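PDB 4LUN: nonsense-mediated mRNA decay protein 2 from Saccharomyces cerevisiae, which takes part in nonsense-mediated decay, the degradation of mRNAs that contain premature stop codons, and interacts through its C-terminus with NAM7/UPF1. Local coordinates for residues A[38-50]-A[70-82]. Residues are numbered along the deposited sequence; the frame is centred on the assembly and turned at random.
Sequences TGFIKKLKKGFVK and SEIIVTVTECLLN
Ile41 and Ile72 meet through CD1 of Ile41 and CG1 of Ile72, 3.6 Å apart. Both branches of Ile41 touch Glu71. CG2 lies anti to the backbone N and faces the carboxylate of Glu71 and the hydroxyl of Thr75, while CG1 (chi1 -62°) carries CD1 onto Ile72 and the CG of Glu71. With an alanine in place of Ile41, a gap would probably open beside Ile72 and the apolar cover along the Glu71 side chain would be lost. One turn on, Leu44 sets CD1 against CG2 of Val76 at 3.8 Å and its CB against the methyl of Thr75. That methyl also touches the CG of Lys45.

Past the helix end, Phe48 turns its ring back toward helix 69-81. Cys79 CB sits over one ring face, a CH-pi contact 3.9 Å from the Phe48 centroid. Val76 CG2 and Leu80 CD1 meet the same ring at its edge. Cys79 SG comes within 3.2 Å of Leu44 O. The bond from Gly47 N to Leu44 O closes a type I turn. Gly47, the first residue to leave helical angles, has positive phi and is followed by Phe48.

Thr75 OG1 bonds back to Glu71 O at 2.8 Å. Thr75 N bonds to the same oxygen from the opposite face of the carbonyl plane. With the hydroxyl so held, the methyl points to Leu44 CB. Leu56 of helix 52-60 covers Phe40 and Leu44, and Ala93 and Ile96 of helix 87-104 touch Phe48.

The axes of segments 38-44 and 70-81 run nearly parallel (12°) and approach to 10.1 Å. The contact joins helices 34-44 and 69-81 in the HEAT-repeat helical array of the N-terminal MIF4G domain.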
ATOM      1  N   THR A  38      13.404 -11.180 -26.198  1.00 27.75           N
ATOM      2  CA  THR A  38      12.570 -10.018 -26.474  1.00 23.90           C
ATOM      3  C   THR A  38      11.093 -10.403 -26.440  1.00 29.97           C
ATOM      4  O   THR A  38      10.241  -9.579 -26.109  1.00 31.52           O
ATOM      5  CB  THR A  38      12.906  -9.361 -27.829  1.00 26.32           C
ATOM      6  OG1 THR A  38      12.819 -10.337 -28.869  1.00 25.22           O
ATOM      7  CG2 THR A  38      14.296  -8.779 -27.807  1.00 27.99           C
ATOM      8  N   GLY A  39      10.794 -11.654 -26.778  1.00 23.53           N
ATOM      9  CA  GLY A  39       9.433 -12.152 -26.725  1.00 28.35           C
ATOM     10  C   GLY A  39       8.947 -12.202 -25.284  1.00 30.43           C
ATOM     11  O   GLY A  39       7.759 -12.017 -25.006  1.00 29.47           O
ATOM     12  N   PHE A  40       9.872 -12.446 -24.363  1.00 28.25           N
ATOM     13  CA  PHE A  40       9.541 -12.426 -22.939  1.00 28.62           C
ATOM     14  C   PHE A  40       9.205 -11.008 -22.460  1.00 31.53           C
ATOM     15  O   PHE A  40       8.219 -10.808 -21.746  1.00 30.18           O
ATOM     16  CB  PHE A  40      10.679 -13.025 -22.107  1.00 28.32           C
ATOM     17  CG  PHE A  40      10.377 -13.099 -20.630  1.00 33.25           C
ATOM     18  CD1 PHE A  40       9.516 -14.063 -20.134  1.00 34.48           C
ATOM     19  CD2 PHE A  40      10.957 -12.208 -19.743  1.00 32.02           C
ATOM     20  CE1 PHE A  40       9.234 -14.132 -18.780  1.00 32.47           C
ATOM     21  CE2 PHE A  40      10.679 -12.279 -18.384  1.00 32.47           C
ATOM     22  CZ  PHE A  40       9.814 -13.240 -17.912  1.00 33.07           C
ATOM     23  N   ILE A  41      10.024 -10.032 -22.852  1.00 30.01           N
ATOM     24  CA  ILE A  41       9.787  -8.633 -22.488  1.00 28.97           C
ATOM     25  C   ILE A  41       8.436  -8.145 -23.000  1.00 37.00           C
ATOM     26  O   ILE A  41       7.702  -7.453 -22.286  1.00 33.32           O
ATOM     27  CB  ILE A  41      10.888  -7.702 -23.037  1.00 32.90           C
ATOM     28  CG1 ILE A  41      12.247  -8.059 -22.441  1.00 31.10           C
ATOM     29  CG2 ILE A  41      10.565  -6.241 -22.729  1.00 33.65           C
ATOM     30  CD1 ILE A  41      12.292  -7.965 -20.955  1.00 35.20           C
ATOM     31  N   LYS A  42       8.113  -8.505 -24.239  1.00 32.59           N
ATOM     32  CA  LYS A  42       6.832  -8.132 -24.830  1.00 35.67           C
ATOM     33  C   LYS A  42       5.662  -8.719 -24.057  1.00 34.37           C
ATOM     34  O   LYS A  42       4.624  -8.078 -23.902  1.00 34.67           O
ATOM     35  CB  LYS A  42       6.754  -8.573 -26.294  1.00 36.94           C
ATOM     36  CG  LYS A  42       7.329  -7.566 -27.265  1.00 36.60           C
ATOM     37  CD  LYS A  42       7.043  -7.971 -28.703  1.00 47.10           C
ATOM     38  CE  LYS A  42       8.218  -8.710 -29.315  1.00 44.95           C
ATOM     39  NZ  LYS A  42       7.873  -9.284 -30.651  1.00 46.41           N
ATOM     40  N   LYS A  43       5.828  -9.945 -23.577  1.00 33.14           N
ATOM     41  CA  LYS A  43       4.790 -10.582 -22.778  1.00 37.98           C
ATOM     42  C   LYS A  43       4.614  -9.862 -21.432  1.00 40.25           C
ATOM     43  O   LYS A  43       3.485  -9.639 -20.980  1.00 36.54           O
ATOM     44  CB  LYS A  43       5.101 -12.067 -22.580  1.00 41.22           C
ATOM     45  CG  LYS A  43       3.863 -12.951 -22.551  1.00 48.70           C
ATOM     46  CD  LYS A  43       4.234 -14.421 -22.464  1.00 49.29           C
ATOM     47  CE  LYS A  43       4.713 -14.955 -23.804  1.00 52.16           C
ATOM     48  NZ  LYS A  43       5.655 -16.098 -23.626  1.00 50.46           N
ATOM     49  N   LEU A  44       5.728  -9.481 -20.808  1.00 32.82           N
ATOM     50  CA  LEU A  44       5.693  -8.729 -19.548  1.00 35.23           C
ATOM     51  C   LEU A  44       4.950  -7.409 -19.725  1.00 42.95           C
ATOM     52  O   LEU A  44       4.130  -7.022 -18.885  1.00 38.30           O
ATOM     53  CB  LEU A  44       7.113  -8.436 -19.046  1.00 33.82           C
ATOM     54  CG  LEU A  44       7.932  -9.543 -18.385  1.00 38.83           C
ATOM     55  CD1 LEU A  44       9.306  -9.008 -17.987  1.00 29.93           C
ATOM     56  CD2 LEU A  44       7.208 -10.115 -17.174  1.00 34.79           C
ATOM     57  N   LYS A  45       5.250  -6.731 -20.831  1.00 34.25           N
ATOM     58  CA  LYS A  45       4.733  -5.402 -21.129  1.00 38.09           C
ATOM     59  C   LYS A  45       3.237  -5.362 -21.386  1.00 41.15           C
ATOM     60  O   LYS A  45       2.644  -4.283 -21.413  1.00 37.59           O
ATOM     61  CB  LYS A  45       5.465  -4.804 -22.332  1.00 39.15           C
ATOM     62  CG  LYS A  45       6.603  -3.885 -21.961  1.00 40.80           C
ATOM     63  CD  LYS A  45       7.339  -3.404 -23.195  1.00 43.07           C
ATOM     64  CE  LYS A  45       8.403  -2.391 -22.822  1.00 51.04           C
ATOM     65  NZ  LYS A  45       9.546  -2.402 -23.775  1.00 53.35           N
ATOM     66  N   LYS A  46       2.616  -6.518 -21.585  1.00 37.63           N
ATOM     67  CA  LYS A  46       1.172  -6.515 -21.759  1.00 39.81           C
ATOM     68  C   LYS A  46       0.493  -6.354 -20.398  1.00 44.08           C
ATOM     69  O   LYS A  46      -0.709  -6.097 -20.317  1.00 45.86           O
ATOM     70  CB  LYS A  46       0.688  -7.769 -22.486  1.00 42.54           C
ATOM     71  CG  LYS A  46       0.220  -8.887 -21.582  1.00 51.94           C
ATOM     72  CD  LYS A  46      -0.959  -9.608 -22.217  1.00 52.93           C
ATOM     73  CE  LYS A  46      -1.590 -10.595 -21.251  1.00 53.46           C
ATOM     74  NZ  LYS A  46      -3.042 -10.773 -21.541  1.00 56.46           N
ATOM     75  N   GLY A  47       1.277  -6.494 -19.330  1.00 38.54           N
ATOM     76  CA  GLY A  47       0.790  -6.231 -17.985  1.00 36.40           C
ATOM     77  C   GLY A  47       0.497  -7.483 -17.184  1.00 42.80           C
ATOM     78  O   GLY A  47       0.320  -8.571 -17.740  1.00 36.06           O
ATOM     79  N   PHE A  48       0.443  -7.329 -15.863  1.00 38.85           N
ATOM     80  CA  PHE A  48       0.162  -8.456 -14.991  1.00 34.32           C
ATOM     81  C   PHE A  48      -1.347  -8.564 -14.795  1.00 41.29           C
ATOM     82  O   PHE A  48      -1.931  -7.869 -13.959  1.00 40.78           O
ATOM     83  CB  PHE A  48       0.905  -8.310 -13.653  1.00 32.34           C
ATOM     84  CG  PHE A  48       2.410  -8.235 -13.795  1.00 34.13           C
ATOM     85  CD1 PHE A  48       3.041  -8.685 -14.951  1.00 36.12           C
ATOM     86  CD2 PHE A  48       3.192  -7.712 -12.778  1.00 34.87           C
ATOM     87  CE1 PHE A  48       4.418  -8.613 -15.085  1.00 39.15           C
ATOM     88  CE2 PHE A  48       4.575  -7.643 -12.905  1.00 34.84           C
ATOM     89  CZ  PHE A  48       5.189  -8.092 -14.059  1.00 33.28           C
ATOM     90  N   VAL A  49      -1.976  -9.413 -15.604  1.00 38.29           N
ATOM     91  CA  VAL A  49      -3.406  -9.666 -15.503  1.00 38.62           C
ATOM     92  C   VAL A  49      -3.640 -11.162 -15.372  1.00 38.85           C
ATOM     93  O   VAL A  49      -2.724 -11.960 -15.573  1.00 45.35           O
ATOM     94  CB  VAL A  49      -4.183  -9.140 -16.731  1.00 44.13           C
ATOM     95  CG1 VAL A  49      -3.971  -7.639 -16.905  1.00 43.91           C
ATOM     96  CG2 VAL A  49      -3.776  -9.898 -17.983  1.00 44.32           C
ATOM     97  N   LYS A  50      -4.870 -11.531 -15.037  1.00 46.13           N
ATOM     98  CA  LYS A  50      -5.223 -12.921 -14.777  1.00 43.11           C
ATOM     99  C   LYS A  50      -4.915 -13.821 -15.967  1.00 48.88           C
ATOM    100  O   LYS A  50      -5.220 -13.475 -17.110  1.00 51.00           O
ATOM    101  CB  LYS A  50      -6.706 -13.023 -14.411  1.00 50.49           C
ATOM    102  CG  LYS A  50      -7.026 -14.157 -13.455  1.00 51.07           C
ATOM    103  CD  LYS A  50      -7.851 -15.238 -14.117  1.00 57.21           C
ATOM    104  CE  LYS A  50      -8.332 -16.252 -13.091  1.00 63.15           C
ATOM    105  NZ  LYS A  50      -9.210 -15.622 -12.061  1.00 59.03           N
ATOM    106  N   SER A  70      18.533  -6.617 -16.600  1.00 26.80           N
ATOM    107  CA  SER A  70      18.353  -5.190 -16.304  1.00 30.77           C
ATOM    108  C   SER A  70      17.070  -4.662 -16.925  1.00 36.55           C
ATOM    109  O   SER A  70      16.285  -3.971 -16.271  1.00 30.98           O
ATOM    110  CB  SER A  70      19.536  -4.371 -16.817  1.00 36.93           C
ATOM    111  OG  SER A  70      20.769  -4.945 -16.433  1.00 50.77           O
ATOM    112  N   GLU A  71      16.864  -4.990 -18.195  1.00 34.66           N
ATOM    113  CA  GLU A  71      15.649  -4.608 -18.896  1.00 32.58           C
ATOM    114  C   GLU A  71      14.399  -5.229 -18.275  1.00 32.68           C
ATOM    115  O   GLU A  71      13.339  -4.598 -18.233  1.00 34.26           O
ATOM    116  CB  GLU A  71      15.744  -4.980 -20.380  1.00 38.39           C
ATOM    117  CG  GLU A  71      14.450  -4.801 -21.134  1.00 39.58           C
ATOM    118  CD  GLU A  71      14.654  -4.765 -22.627  1.00 44.68           C
ATOM    119  OE1 GLU A  71      15.773  -5.095 -23.080  1.00 46.93           O
ATOM    120  OE2 GLU A  71      13.699  -4.399 -23.346  1.00 49.09           O
ATOM    121  N   ILE A  72      14.524  -6.459 -17.783  1.00 27.80           N
ATOM    122  CA  ILE A  72      13.401  -7.135 -17.137  1.00 25.62           C
ATOM    123  C   ILE A  72      13.031  -6.407 -15.845  1.00 26.02           C
ATOM    124  O   ILE A  72      11.850  -6.203 -15.551  1.00 29.75           O
ATOM    125  CB  ILE A  72      13.737  -8.602 -16.803  1.00 28.45           C
ATOM    126  CG1 ILE A  72      13.796  -9.445 -18.078  1.00 29.90           C
ATOM    127  CG2 ILE A  72      12.696  -9.194 -15.863  1.00 25.28           C
ATOM    128  CD1 ILE A  72      14.249 -10.873 -17.839  1.00 32.92           C
ATOM    129  N   ILE A  73      14.048  -6.006 -15.090  1.00 24.97           N
ATOM    130  CA  ILE A  73      13.848  -5.276 -13.839  1.00 22.95           C
ATOM    131  C   ILE A  73      13.091  -3.964 -14.058  1.00 29.44           C
ATOM    132  O   ILE A  73      12.098  -3.694 -13.379  1.00 28.77           O
ATOM    133  CB  ILE A  73      15.196  -4.988 -13.150  1.00 25.74           C
ATOM    134  CG1 ILE A  73      15.817  -6.295 -12.655  1.00 24.98           C
ATOM    135  CG2 ILE A  73      15.021  -3.997 -11.999  1.00 29.69           C
ATOM    136  CD1 ILE A  73      17.281  -6.186 -12.337  1.00 31.83           C
ATOM    137  N   VAL A  74      13.554  -3.156 -15.010  1.00 29.28           N
ATOM    138  CA  VAL A  74      12.857  -1.914 -15.362  1.00 28.88           C
ATOM    139  C   VAL A  74      11.437  -2.169 -15.863  1.00 29.69           C
ATOM    140  O   VAL A  74      10.489  -1.506 -15.436  1.00 32.51           O
ATOM    141  CB  VAL A  74      13.628  -1.113 -16.423  1.00 35.52           C
ATOM    142  CG1 VAL A  74      12.815   0.102 -16.871  1.00 38.82           C
ATOM    143  CG2 VAL A  74      14.977  -0.680 -15.877  1.00 33.93           C
ATOM    144  N   THR A  75      11.289  -3.133 -16.763  1.00 26.94           N
ATOM    145  CA  THR A  75       9.980  -3.474 -17.309  1.00 26.72           C
ATOM    146  C   THR A  75       9.000  -3.918 -16.230  1.00 31.56           C
ATOM    147  O   THR A  75       7.867  -3.433 -16.168  1.00 29.90           O
ATOM    148  CB  THR A  75      10.088  -4.574 -18.379  1.00 36.84           C
ATOM    149  OG1 THR A  75      10.916  -4.110 -19.452  1.00 37.29           O
ATOM    150  CG2 THR A  75       8.711  -4.940 -18.913  1.00 28.54           C
ATOM    151  N   VAL A  76       9.441  -4.838 -15.377  1.00 26.64           N
ATOM    152  CA  VAL A  76       8.607  -5.343 -14.295  1.00 24.60           C
ATOM    153  C   VAL A  76       8.275  -4.244 -13.272  1.00 24.62           C
ATOM    154  O   VAL A  76       7.163  -4.198 -12.742  1.00 26.59           O
ATOM    155  CB  VAL A  76       9.276  -6.559 -13.611  1.00 29.87           C
ATOM    156  CG1 VAL A  76       8.888  -6.660 -12.156  1.00 31.38           C
ATOM    157  CG2 VAL A  76       8.925  -7.845 -14.356  1.00 36.39           C
ATOM    158  N   THR A  77       9.233  -3.360 -13.010  1.00 25.51           N
ATOM    159  CA  THR A  77       9.011  -2.260 -12.076  1.00 23.99           C
ATOM    160  C   THR A  77       7.833  -1.416 -12.541  1.00 26.59           C
ATOM    161  O   THR A  77       6.950  -1.071 -11.754  1.00 27.32           O
ATOM    162  CB  THR A  77      10.243  -1.354 -11.930  1.00 23.77           C
ATOM    163  OG1 THR A  77      11.347  -2.108 -11.417  1.00 29.65           O
ATOM    164  CG2 THR A  77       9.941  -0.213 -10.959  1.00 29.04           C
ATOM    165  N   GLU A  78       7.822  -1.095 -13.831  1.00 26.63           N
ATOM    166  CA  GLU A  78       6.733  -0.331 -14.422  1.00 30.74           C
ATOM    167  C   GLU A  78       5.418  -1.108 -14.369  1.00 23.79           C
ATOM    168  O   GLU A  78       4.386  -0.564 -13.987  1.00 28.25           O
ATOM    169  CB  GLU A  78       7.080   0.046 -15.863  1.00 35.36           C
ATOM    170  CG  GLU A  78       6.536   1.385 -16.301  1.00 52.45           C
ATOM    171  CD  GLU A  78       7.448   2.075 -17.299  1.00 66.48           C
ATOM    172  OE1 GLU A  78       7.833   3.237 -17.045  1.00 70.37           O
ATOM    173  OE2 GLU A  78       7.781   1.457 -18.334  1.00 68.90           O
ATOM    174  N   CYS A  79       5.459  -2.386 -14.738  1.00 27.58           N
ATOM    175  CA  CYS A  79       4.255  -3.219 -14.708  1.00 25.01           C
ATOM    176  C   CYS A  79       3.687  -3.365 -13.300  1.00 27.23           C
ATOM    177  O   CYS A  79       2.470  -3.325 -13.110  1.00 26.31           O
ATOM    178  CB  CYS A  79       4.537  -4.604 -15.285  1.00 35.83           C
ATOM    179  SG  CYS A  79       4.964  -4.572 -17.031  1.00 43.96           S
ATOM    180  N   LEU A  80       4.570  -3.547 -12.322  1.00 26.79           N
ATOM    181  CA  LEU A  80       4.141  -3.757 -10.943  1.00 26.00           C
ATOM    182  C   LEU A  80       3.462  -2.514 -10.380  1.00 28.09           C
ATOM    183  O   LEU A  80       2.449  -2.599  -9.679  1.00 25.73           O
ATOM    184  CB  LEU A  80       5.338  -4.134 -10.069  1.00 26.38           C
ATOM    185  CG  LEU A  80       5.026  -5.072  -8.912  1.00 32.74           C
ATOM    186  CD1 LEU A  80       4.208  -6.252  -9.412  1.00 32.64           C
ATOM    187  CD2 LEU A  80       6.332  -5.544  -8.286  1.00 29.40           C
ATOM    188  N   LEU A  81       4.028  -1.356 -10.692  1.00 23.14           N
ATOM    189  CA  LEU A  81       3.495  -0.096 -10.191  1.00 26.24           C
ATOM    190  C   LEU A  81       2.146   0.216 -10.821  1.00 29.65           C
ATOM    191  O   LEU A  81       1.380   1.016 -10.293  1.00 24.68           O
ATOM    192  CB  LEU A  81       4.480   1.047 -10.446  1.00 27.91           C
ATOM    193  CG  LEU A  81       5.786   1.066  -9.648  1.00 29.30           C
ATOM    194  CD1 LEU A  81       6.720   2.148 -10.175  1.00 30.98           C
ATOM    195  CD2 LEU A  81       5.502   1.300  -8.182  1.00 33.16           C
ATOM    196  N   ASN A  82       1.852  -0.422 -11.950  1.00 27.89           N
ATOM    197  CA  ASN A  82       0.625  -0.143 -12.681  1.00 28.20           C
ATOM    198  C   ASN A  82      -0.402  -1.273 -12.640  1.00 32.11           C
ATOM    199  O   ASN A  82      -1.371  -1.263 -13.399  1.00 38.57           O
ATOM    200  CB  ASN A  82       0.951   0.214 -14.137  1.00 28.05           C
ATOM    201  CG  ASN A  82       1.668   1.546 -14.262  1.00 35.76           C
ATOM    202  OD1 ASN A  82       1.233   2.553 -13.702  1.00 36.50           O
ATOM    203  ND2 ASN A  82       2.772   1.556 -14.997  1.00 43.21           N
TER